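Local coordinates for protein afamin (Homo sapiens, PDB 6FAK) that carries hydrophobic molecules in body fluids, binding vitamin E and keeping lipidated Wnt proteins soluble and active, at residues E23-I28 and L138-Y143; L45-M49 and V72-I77; V391-C395 and E446-V450; I219-Q224 and T334-R339. Numbering follows the deposited sequence.

Contact 1. Residues E23-I28 and L138-Y143; sequences EYITII and LNHFLY
Residues 23-28 and 138-143 are turns of two alpha-helices, 22-33 and 134-148, in the first albumin domain. They run in roughly the same direction. The segment axes cross at -28° and approach to 9.3 Å. Tyr24 CA lies 6.6 Å from Asn139 CA, and Ile27 CA lies 5.9 Å from Tyr143 CA. Ile27 and Leu142 point across, and Tyr24 and Asn139 bring their ends in from the side. Leu142 fills the gap between Tyr24 and Ile28, with Leu142 CD2 3.7 Å from Tyr24 CB and Leu142 CG 4.0 Å from Ile28 CG1. Ile27 (m, t) rests against the backbone at Leu142-Tyr143, beside Asn139: Ile27 CG2 is 3.6 Å from Tyr143 N, and Ile27 CD1 is 3.7 Å from Asn139 OD1. The Tyr24 ring (chi1 m) lies across Leu138 and Asn139, with Tyr24 CE1 3.2 Å from both Leu138 CD2 and Asn139 OD1. Leu142 also touches Ala161 of helix 154-171 in this all-helical fold. Asn139 ND2 (chi1 m) donates to Glu23 OE1 at 3.0 Å, with Glu23 extended (chi1 and chi2 t). A mostly apolar interface depends on close fit; the one amide-carboxylate bond gives Asn139 ND2 a polar partner at the Glu23 end.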
# COMPACT_ATOMS: atom_id res chain seq x y z
N GLU A 23 19.46 -16.22 -6.80
CA GLU A 23 19.36 -15.55 -8.08
C GLU A 23 18.13 -14.61 -8.06
O GLU A 23 18.26 -13.41 -8.32
CB GLU A 23 19.31 -16.56 -9.24
CG GLU A 23 18.99 -15.96 -10.61
CD GLU A 23 19.20 -16.94 -11.78
OE1 GLU A 23 18.33 -17.81 -12.02
OE2 GLU A 23 20.22 -16.81 -12.49
N TYR A 24 16.98 -15.15 -7.70
CA TYR A 24 15.74 -14.40 -7.63
C TYR A 24 15.78 -13.23 -6.61
O TYR A 24 15.31 -12.13 -6.88
CB TYR A 24 14.57 -15.34 -7.31
CG TYR A 24 14.45 -16.51 -8.27
CD1 TYR A 24 14.17 -16.30 -9.63
CD2 TYR A 24 14.65 -17.83 -7.83
CE1 TYR A 24 14.09 -17.38 -10.51
CE2 TYR A 24 14.55 -18.91 -8.71
CZ TYR A 24 14.27 -18.68 -10.04
OH TYR A 24 14.18 -19.75 -10.92
N ILE A 25 16.31 -13.53 -5.44
CA ILE A 25 16.52 -12.59 -4.35
C ILE A 25 17.40 -11.42 -4.78
O ILE A 25 17.10 -10.24 -4.46
CB ILE A 25 17.14 -13.34 -3.15
CG1 ILE A 25 16.07 -14.26 -2.51
CG2 ILE A 25 17.73 -12.42 -2.12
CD1 ILE A 25 16.68 -15.20 -1.49
N THR A 26 18.49 -11.72 -5.46
CA THR A 26 19.42 -10.70 -5.89
C THR A 26 18.80 -9.71 -6.92
O THR A 26 19.03 -8.49 -6.86
CB THR A 26 20.70 -11.35 -6.48
OG1 THR A 26 21.34 -12.13 -5.46
CG2 THR A 26 21.67 -10.29 -6.92
N ILE A 27 18.07 -10.27 -7.87
CA ILE A 27 17.34 -9.51 -8.89
C ILE A 27 16.35 -8.57 -8.23
O ILE A 27 16.31 -7.37 -8.56
CB ILE A 27 16.64 -10.46 -9.89
CG1 ILE A 27 17.69 -11.07 -10.79
CG2 ILE A 27 15.59 -9.73 -10.73
CD1 ILE A 27 17.15 -12.19 -11.70
N ILE A 28 15.58 -9.10 -7.26
CA ILE A 28 14.58 -8.28 -6.58
C ILE A 28 15.30 -7.08 -5.90
O ILE A 28 14.94 -5.94 -6.12
CB ILE A 28 13.81 -9.03 -5.50
CG1 ILE A 28 12.87 -10.09 -6.14
CG2 ILE A 28 12.97 -8.07 -4.66
CD1 ILE A 28 12.12 -10.96 -5.16
N LEU A 138 11.15 -16.29 -15.80
CA LEU A 138 10.85 -15.89 -14.45
C LEU A 138 11.84 -14.82 -13.98
O LEU A 138 11.44 -13.90 -13.27
CB LEU A 138 10.84 -17.10 -13.50
CG LEU A 138 10.04 -16.98 -12.19
CD1 LEU A 138 9.06 -18.14 -12.01
CD2 LEU A 138 10.94 -16.86 -10.97
N ASN A 139 13.12 -14.94 -14.35
CA ASN A 139 14.12 -13.92 -14.03
C ASN A 139 13.72 -12.56 -14.60
O ASN A 139 13.74 -11.58 -13.87
CB ASN A 139 15.52 -14.28 -14.50
CG ASN A 139 16.22 -15.30 -13.61
OD1 ASN A 139 15.79 -15.57 -12.49
ND2 ASN A 139 17.32 -15.87 -14.11
N HIS A 140 13.34 -12.51 -15.87
CA HIS A 140 12.95 -11.25 -16.51
C HIS A 140 11.62 -10.70 -15.95
O HIS A 140 11.50 -9.49 -15.70
CB HIS A 140 12.90 -11.39 -18.04
CG HIS A 140 12.82 -10.07 -18.76
ND1 HIS A 140 13.91 -9.48 -19.37
CD2 HIS A 140 11.78 -9.23 -18.96
CE1 HIS A 140 13.55 -8.33 -19.90
NE2 HIS A 140 12.26 -8.16 -19.68
N PHE A 141 10.65 -11.58 -15.71
CA PHE A 141 9.38 -11.18 -15.02
C PHE A 141 9.61 -10.47 -13.66
O PHE A 141 9.07 -9.40 -13.41
CB PHE A 141 8.50 -12.43 -14.78
CG PHE A 141 7.33 -12.19 -13.86
CD1 PHE A 141 6.14 -11.64 -14.34
CD2 PHE A 141 7.42 -12.50 -12.51
CE1 PHE A 141 5.08 -11.40 -13.50
CE2 PHE A 141 6.36 -12.28 -11.66
CZ PHE A 141 5.19 -11.72 -12.17
N LEU A 142 10.42 -11.11 -12.82
CA LEU A 142 10.75 -10.65 -11.53
C LEU A 142 11.52 -9.31 -11.55
O LEU A 142 11.22 -8.42 -10.76
CB LEU A 142 11.55 -11.73 -10.81
CG LEU A 142 11.45 -11.96 -9.32
CD1 LEU A 142 10.05 -11.78 -8.78
CD2 LEU A 142 11.97 -13.38 -9.01
N TYR A 143 12.52 -9.19 -12.43
CA TYR A 143 13.13 -7.90 -12.75
C TYR A 143 12.11 -6.82 -13.07
O TYR A 143 12.18 -5.71 -12.52
CB TYR A 143 14.11 -8.08 -13.92
CG TYR A 143 14.59 -6.87 -14.62
CD1 TYR A 143 15.53 -6.04 -14.03
CD2 TYR A 143 14.17 -6.56 -15.92
CE1 TYR A 143 16.00 -4.90 -14.68
CE2 TYR A 143 14.66 -5.44 -16.60
CZ TYR A 143 15.59 -4.63 -15.98
OH TYR A 143 16.08 -3.55 -16.63

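Contact 2. Residues L45-M49 and V72-I77; sequences LVKDM and VLQEKI
Helices 39-58 and 69-78, consecutive in the first domain of the albumin fold, pack here through segments 45-49 and 72-77, both regular alpha-helix. The segment axes cross at 131° and come within 10.3 Å, so the chain directions are more opposed than aligned. Leu45 CA is 6.9 Å from Ile77 CA, Asp48 CA 7.0 Å from Lys76 CA, and Met49 CA 7.5 Å from Leu73 CA. Leu45 (t, p) points at the second helix. Leu45 CD1 meets Lys76 CB at 3.5 Å. Leu45 CD2 meets Ile77 CG1 at 3.6 Å and Leu73 CD1 at 3.9 Å. Met49 (m, m, m) bends its end toward the other helix. Met49 SD lies 4.1 Å from Lys76 CG and 4.3 Å from Leu73 CD1, and Met49 CE is 4.3 Å from Val72 CG1. Helix 22-33 closes the apolar side, where Leu45 touches Thr26 and Phe30, and Leu73 touches Ala29. The Lys76 chain (m, m, t, t) gives its aliphatic part to the contact, while NZ hydrogen-bonds to a hexaethylene glycol, probably from the crystallisation liquor. One water bridges the segments, donating to Asp48 OD2 and to Lys76 O, each 2.6 Å from the water oxygen.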
# COMPACT_ATOMS: atom_id res chain seq x y z
N LEU A 45 25.51 -8.94 -11.19
CA LEU A 45 25.36 -9.03 -9.72
C LEU A 45 25.02 -10.47 -9.26
O LEU A 45 25.53 -10.94 -8.23
CB LEU A 45 24.34 -8.04 -9.16
CG LEU A 45 24.20 -7.96 -7.61
CD1 LEU A 45 25.48 -7.54 -6.90
CD2 LEU A 45 23.10 -6.99 -7.23
N VAL A 46 24.14 -11.14 -10.00
CA VAL A 46 23.80 -12.54 -9.67
C VAL A 46 25.09 -13.37 -9.48
O VAL A 46 25.27 -14.01 -8.44
CB VAL A 46 22.82 -13.16 -10.69
CG1 VAL A 46 22.66 -14.66 -10.47
CG2 VAL A 46 21.44 -12.51 -10.54
N LYS A 47 26.01 -13.27 -10.45
CA LYS A 47 27.28 -14.04 -10.40
C LYS A 47 28.08 -13.69 -9.14
O LYS A 47 28.54 -14.58 -8.43
CB LYS A 47 28.14 -13.82 -11.65
CG LYS A 47 27.52 -14.14 -13.00
CD LYS A 47 27.09 -15.59 -13.17
CE LYS A 47 25.61 -15.84 -12.86
NZ LYS A 47 24.66 -15.00 -13.64
N ASP A 48 28.17 -12.39 -8.82
CA ASP A 48 28.84 -11.95 -7.57
C ASP A 48 28.25 -12.51 -6.28
O ASP A 48 29.00 -12.86 -5.37
CB ASP A 48 28.87 -10.43 -7.46
CG ASP A 48 29.75 -9.78 -8.50
OD1 ASP A 48 30.46 -10.50 -9.23
OD2 ASP A 48 29.75 -8.52 -8.56
N MET A 49 26.93 -12.56 -6.18
CA MET A 49 26.28 -13.07 -4.96
C MET A 49 26.30 -14.62 -4.85
O MET A 49 26.45 -15.16 -3.74
CB MET A 49 24.85 -12.55 -4.85
CG MET A 49 24.76 -11.04 -4.73
SD MET A 49 25.51 -10.37 -3.22
CE MET A 49 24.55 -11.22 -1.98
N VAL A 72 26.56 -6.31 2.25
CA VAL A 72 27.23 -7.13 1.22
C VAL A 72 26.74 -6.80 -0.18
O VAL A 72 27.54 -6.52 -1.06
CB VAL A 72 27.07 -8.66 1.49
CG1 VAL A 72 27.73 -9.47 0.37
CG2 VAL A 72 27.71 -9.04 2.84
N LEU A 73 25.42 -6.82 -0.38
CA LEU A 73 24.79 -6.52 -1.68
C LEU A 73 25.16 -5.15 -2.19
O LEU A 73 25.51 -4.99 -3.37
CB LEU A 73 23.28 -6.57 -1.53
CG LEU A 73 22.48 -6.29 -2.82
CD1 LEU A 73 22.14 -7.64 -3.46
CD2 LEU A 73 21.25 -5.46 -2.47
N GLN A 74 25.09 -4.15 -1.31
CA GLN A 74 25.37 -2.77 -1.69
C GLN A 74 26.85 -2.57 -2.01
O GLN A 74 27.20 -1.81 -2.92
CB GLN A 74 24.84 -1.79 -0.63
CG GLN A 74 23.30 -1.77 -0.65
CD GLN A 74 22.63 -0.99 0.47
OE1 GLN A 74 23.30 -0.31 1.28
NE2 GLN A 74 21.27 -1.00 0.45
N GLU A 75 27.73 -3.27 -1.28
CA GLU A 75 29.15 -3.27 -1.64
C GLU A 75 29.36 -3.79 -3.06
O GLU A 75 30.08 -3.16 -3.85
CB GLU A 75 29.95 -4.12 -0.64
CG GLU A 75 31.41 -4.24 -0.99
CD GLU A 75 32.21 -2.96 -0.72
OE1 GLU A 75 31.67 -2.00 -0.08
OE2 GLU A 75 33.41 -2.95 -1.12
N LYS A 76 28.71 -4.92 -3.40
CA LYS A 76 28.88 -5.50 -4.74
C LYS A 76 28.30 -4.64 -5.85
O LYS A 76 28.83 -4.60 -6.94
CB LYS A 76 28.23 -6.88 -4.83
CG LYS A 76 28.81 -7.95 -3.90
CD LYS A 76 30.33 -8.03 -3.98
CE LYS A 76 30.91 -9.20 -3.17
NZ LYS A 76 32.39 -9.28 -3.40
N ILE A 77 27.17 -4.01 -5.61
CA ILE A 77 26.60 -3.06 -6.58
C ILE A 77 27.54 -1.87 -6.79
O ILE A 77 27.81 -1.48 -7.93
CB ILE A 77 25.21 -2.55 -6.09
CG1 ILE A 77 24.18 -3.66 -6.23
CG2 ILE A 77 24.75 -1.31 -6.84
CD1 ILE A 77 22.88 -3.36 -5.52
O HOH W 1 30.63 -6.22 -7.87

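Contact 3. Residues V391-C395 and E446-V450; sequences VQQEC and EFACV
Val391 (chi1 t) makes the apolar centre of the contact, pointing from helix 376-417 at the first turn of helix 446-462. Val391 CG2 is 3.9 Å from Phe447 CD1, and Val391 CG1 is 3.9 Å from Val450 CG1. Cys395 SG adds a contact of 4.0 Å to Val450 CG2. Both segments are alpha-helical, and their axes cross almost at right angles, at 83°, with a closest approach of 10.6 Å. The closest backbone match is Val391 CA to Phe447 CA, 6.4 Å. Disulfides bond Cys395 to Cys441 and Cys449 to Cys440, so the neighbouring Cys440 and Cys441 reach different helices, the paired-disulfide pattern of the albumin fold, here in the third domain. Cys449 and Ala448 also line the site of a bound polyether. Glu446, extended with chi1 and chi2 t, lays its carboxylate beside the sulfur, with Glu446 CD 3.6 Å from Cys395 SG. Glu446 OE2 accepts a hydrogen bond from Thr442 N, and Glu394, whose OE1 is 4.4 Å from Val450 CG1, forms a salt bridge with Arg486.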
# COMPACT_ATOMS: atom_id res chain seq x y z
N VAL A 391 -18.97 6.58 6.96
CA VAL A 391 -18.93 5.41 6.10
C VAL A 391 -20.28 5.04 5.56
O VAL A 391 -20.42 4.70 4.36
CB VAL A 391 -18.27 4.23 6.82
CG1 VAL A 391 -18.44 2.94 6.06
CG2 VAL A 391 -16.78 4.55 6.98
N GLN A 392 -21.29 5.08 6.42
CA GLN A 392 -22.66 4.81 5.97
C GLN A 392 -23.10 5.77 4.85
O GLN A 392 -23.69 5.34 3.87
CB GLN A 392 -23.64 4.87 7.15
CG GLN A 392 -23.51 3.67 8.06
CD GLN A 392 -24.29 3.81 9.36
OE1 GLN A 392 -24.49 4.90 9.89
NE2 GLN A 392 -24.73 2.68 9.89
N GLN A 393 -22.77 7.06 4.98
CA GLN A 393 -23.09 8.05 3.95
C GLN A 393 -22.34 7.75 2.63
O GLN A 393 -22.96 7.73 1.55
CB GLN A 393 -22.80 9.47 4.46
CG GLN A 393 -23.77 9.89 5.57
CD GLN A 393 -23.64 11.33 6.02
OE1 GLN A 393 -22.54 11.91 6.04
NE2 GLN A 393 -24.76 11.93 6.39
N GLU A 394 -21.04 7.47 2.72
CA GLU A 394 -20.24 7.14 1.55
C GLU A 394 -20.79 5.87 0.87
O GLU A 394 -20.91 5.87 -0.36
CB GLU A 394 -18.75 7.00 1.89
CG GLU A 394 -18.05 8.25 2.42
CD GLU A 394 -16.75 7.98 3.21
OE1 GLU A 394 -16.60 6.90 3.84
OE2 GLU A 394 -15.84 8.86 3.24
N CYS A 395 -21.15 4.83 1.64
CA CYS A 395 -21.71 3.59 1.08
C CYS A 395 -23.08 3.79 0.40
O CYS A 395 -23.38 3.12 -0.61
CB CYS A 395 -21.76 2.41 2.09
SG CYS A 395 -20.13 1.62 2.33
N GLU A 446 -18.59 -3.98 7.10
CA GLU A 446 -18.49 -2.87 6.19
C GLU A 446 -17.62 -1.76 6.80
O GLU A 446 -16.72 -1.24 6.12
CB GLU A 446 -19.88 -2.32 5.92
CG GLU A 446 -19.92 -1.05 5.10
CD GLU A 446 -21.36 -0.55 4.94
OE1 GLU A 446 -21.80 0.35 5.72
OE2 GLU A 446 -22.04 -1.08 4.04
N PHE A 447 -17.91 -1.40 8.06
CA PHE A 447 -17.19 -0.25 8.65
C PHE A 447 -15.68 -0.52 8.69
O PHE A 447 -14.89 0.32 8.21
CB PHE A 447 -17.68 0.17 10.05
CG PHE A 447 -16.77 1.20 10.70
CD1 PHE A 447 -16.75 2.49 10.25
CD2 PHE A 447 -15.87 0.82 11.72
CE1 PHE A 447 -15.91 3.42 10.80
CE2 PHE A 447 -15.00 1.74 12.28
CZ PHE A 447 -15.03 3.05 11.83
N ALA A 448 -15.30 -1.68 9.24
CA ALA A 448 -13.88 -1.99 9.36
C ALA A 448 -13.19 -2.07 7.98
O ALA A 448 -12.10 -1.49 7.75
CB ALA A 448 -13.66 -3.29 10.14
N CYS A 449 -13.84 -2.75 7.06
CA CYS A 449 -13.30 -2.95 5.72
C CYS A 449 -13.06 -1.61 4.98
O CYS A 449 -11.96 -1.34 4.50
CB CYS A 449 -14.23 -3.89 4.93
SG CYS A 449 -13.67 -4.33 3.27
N VAL A 450 -14.09 -0.77 4.93
CA VAL A 450 -14.02 0.50 4.25
C VAL A 450 -12.95 1.42 4.89
O VAL A 450 -12.14 2.04 4.18
CB VAL A 450 -15.38 1.23 4.27
CG1 VAL A 450 -15.27 2.66 3.77
CG2 VAL A 450 -16.41 0.47 3.44

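Contact 4. Residues I219-Q224 and T334-R339; sequences IAILSQ and TFEYSR
In the second albumin domain, helices 216-225 and 326-339 pack closely, the axes of the two segments crossing at -48°, 7.9 Å apart at closest. Both segments are alpha-helical; 219-224 belongs to the region forming the pocket for hydrophobic ligands. Ala220 CA lies 5.5 Å from Ser338 CA, and Gln224 CA 4.6 Å from Arg339 CA. Small side chains allow this approach. Ser223 and Ser338 both take chi1 m, and each hydroxyl turns back to its own helix: Ser223 OG donates to Ile219 O and Ser338 OG to Thr334 O, both 2.7 Å. Ser223 CB and Ser338 CB then meet at 4.0 Å. A water donates to Gln224 O at 3.1 Å and to Arg339 O at 2.9 Å. Ile219 (m, t) places CG2 3.8 Å from Thr334 CG2. Phe335 (chi1 t) presents its ring edge to Ser223, with Phe335 CD1 3.3 Å from Ser223 OG. Gln224 NE2 hydrogen-bonds to Leu344 O. Arg339, with chi1 p, leads away to a salt bridge with Glu336, NH2 to OE1 2.8 Å, while Arg339 CA makes a CA-H...O contact with Ser223 O at 3.5 Å.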
# COMPACT_ATOMS: atom_id res chain seq x y z
N ILE A 219 0.03 -4.19 17.44
CA ILE A 219 -0.73 -4.66 18.61
C ILE A 219 -2.18 -4.75 18.21
O ILE A 219 -2.86 -5.77 18.50
CB ILE A 219 -0.58 -3.74 19.85
CG1 ILE A 219 0.86 -3.75 20.40
CG2 ILE A 219 -1.56 -4.19 20.95
CD1 ILE A 219 1.20 -2.55 21.28
N ALA A 220 -2.68 -3.71 17.54
CA ALA A 220 -4.10 -3.71 17.20
C ALA A 220 -4.45 -4.84 16.23
O ALA A 220 -5.40 -5.52 16.48
CB ALA A 220 -4.56 -2.37 16.64
N ILE A 221 -3.66 -5.05 15.17
CA ILE A 221 -3.94 -6.08 14.15
C ILE A 221 -3.81 -7.49 14.73
O ILE A 221 -4.67 -8.36 14.49
CB ILE A 221 -2.98 -5.98 12.94
CG1 ILE A 221 -3.29 -4.73 12.11
CG2 ILE A 221 -3.11 -7.22 12.02
CD1 ILE A 221 -2.17 -4.38 11.13
N LEU A 222 -2.69 -7.75 15.43
CA LEU A 222 -2.48 -9.09 16.02
C LEU A 222 -3.52 -9.47 17.11
O LEU A 222 -3.92 -10.66 17.27
CB LEU A 222 -1.05 -9.20 16.50
CG LEU A 222 0.06 -9.06 15.44
CD1 LEU A 222 1.43 -8.97 16.05
CD2 LEU A 222 -0.00 -10.26 14.49
N SER A 223 -3.93 -8.48 17.90
CA SER A 223 -4.94 -8.71 18.95
C SER A 223 -6.32 -9.00 18.35
O SER A 223 -7.06 -9.83 18.86
CB SER A 223 -5.00 -7.52 19.93
OG SER A 223 -3.75 -7.21 20.54
N GLN A 224 -6.67 -8.34 17.25
CA GLN A 224 -7.89 -8.67 16.50
C GLN A 224 -7.85 -10.05 15.88
O GLN A 224 -8.84 -10.78 15.92
CB GLN A 224 -8.17 -7.67 15.36
CG GLN A 224 -9.15 -6.62 15.73
CD GLN A 224 -9.52 -5.71 14.57
OE1 GLN A 224 -8.87 -5.69 13.51
NE2 GLN A 224 -10.54 -4.92 14.79
N THR A 334 -4.69 -1.25 24.28
CA THR A 334 -4.86 -1.46 22.87
C THR A 334 -5.19 -2.98 22.62
O THR A 334 -6.13 -3.31 21.91
CB THR A 334 -3.61 -1.01 22.08
OG1 THR A 334 -3.27 0.37 22.36
CG2 THR A 334 -3.86 -1.24 20.59
N PHE A 335 -4.42 -3.85 23.28
CA PHE A 335 -4.66 -5.31 23.28
C PHE A 335 -6.09 -5.66 23.69
O PHE A 335 -6.83 -6.34 22.95
CB PHE A 335 -3.63 -5.98 24.18
CG PHE A 335 -3.96 -7.38 24.57
CD1 PHE A 335 -3.92 -8.40 23.63
CD2 PHE A 335 -4.28 -7.69 25.89
CE1 PHE A 335 -4.20 -9.72 24.02
CE2 PHE A 335 -4.56 -8.99 26.28
CZ PHE A 335 -4.52 -10.02 25.34
N GLU A 336 -6.48 -5.21 24.87
CA GLU A 336 -7.79 -5.57 25.42
C GLU A 336 -8.94 -4.99 24.58
O GLU A 336 -9.94 -5.71 24.29
CB GLU A 336 -7.92 -5.11 26.88
CG GLU A 336 -7.03 -5.85 27.88
CD GLU A 336 -7.32 -7.36 27.99
OE1 GLU A 336 -8.35 -7.83 27.53
OE2 GLU A 336 -6.50 -8.11 28.56
N TYR A 337 -8.81 -3.72 24.17
CA TYR A 337 -9.87 -3.06 23.39
C TYR A 337 -9.96 -3.64 21.97
O TYR A 337 -11.07 -3.94 21.47
CB TYR A 337 -9.67 -1.52 23.35
CG TYR A 337 -10.94 -0.78 22.98
CD1 TYR A 337 -11.31 -0.61 21.66
CD2 TYR A 337 -11.84 -0.33 23.98
CE1 TYR A 337 -12.51 -0.01 21.31
CE2 TYR A 337 -13.05 0.30 23.63
CZ TYR A 337 -13.35 0.48 22.29
OH TYR A 337 -14.54 1.08 21.88
N SER A 338 -8.81 -3.85 21.31
CA SER A 338 -8.79 -4.42 19.95
C SER A 338 -9.35 -5.85 19.86
O SER A 338 -10.14 -6.15 18.97
CB SER A 338 -7.40 -4.38 19.34
OG SER A 338 -6.91 -3.05 19.34
N ARG A 339 -8.98 -6.71 20.81
CA ARG A 339 -9.43 -8.08 20.77
C ARG A 339 -10.92 -8.24 21.02
O ARG A 339 -11.50 -9.22 20.53
CB ARG A 339 -8.62 -8.99 21.69
CG ARG A 339 -8.93 -8.88 23.16
CD ARG A 339 -8.00 -9.84 23.84
NE ARG A 339 -8.05 -9.74 25.26
CZ ARG A 339 -7.96 -10.78 26.11
NH1 ARG A 339 -7.83 -12.03 25.65
NH2 ARG A 339 -7.95 -10.57 27.40
O HOH W 2 -11.25 -10.09 17.78

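From the N terminus, contact 1 opens first, at 23-28. Contact 2 then opens at 45-49 and closes at 72-77, nested inside the loop that contact 1 closes at 138-143. Helices 22-33 and 39-58 are consecutive, and the two contacts touch: Thr26 CG2 is 3.5 Å from Leu45 CG. Together they tie four helices of the first domain. Contact 4 follows in series and closes a second long loop, from 219-224 to 334-339, in the second domain. Contact 3 closes the last, shorter loop, 391-395 to 446-450, in the third. Contacts 3 and 4 come within about 6 Å at their nearest atoms without touching. No contacts cross along the chain.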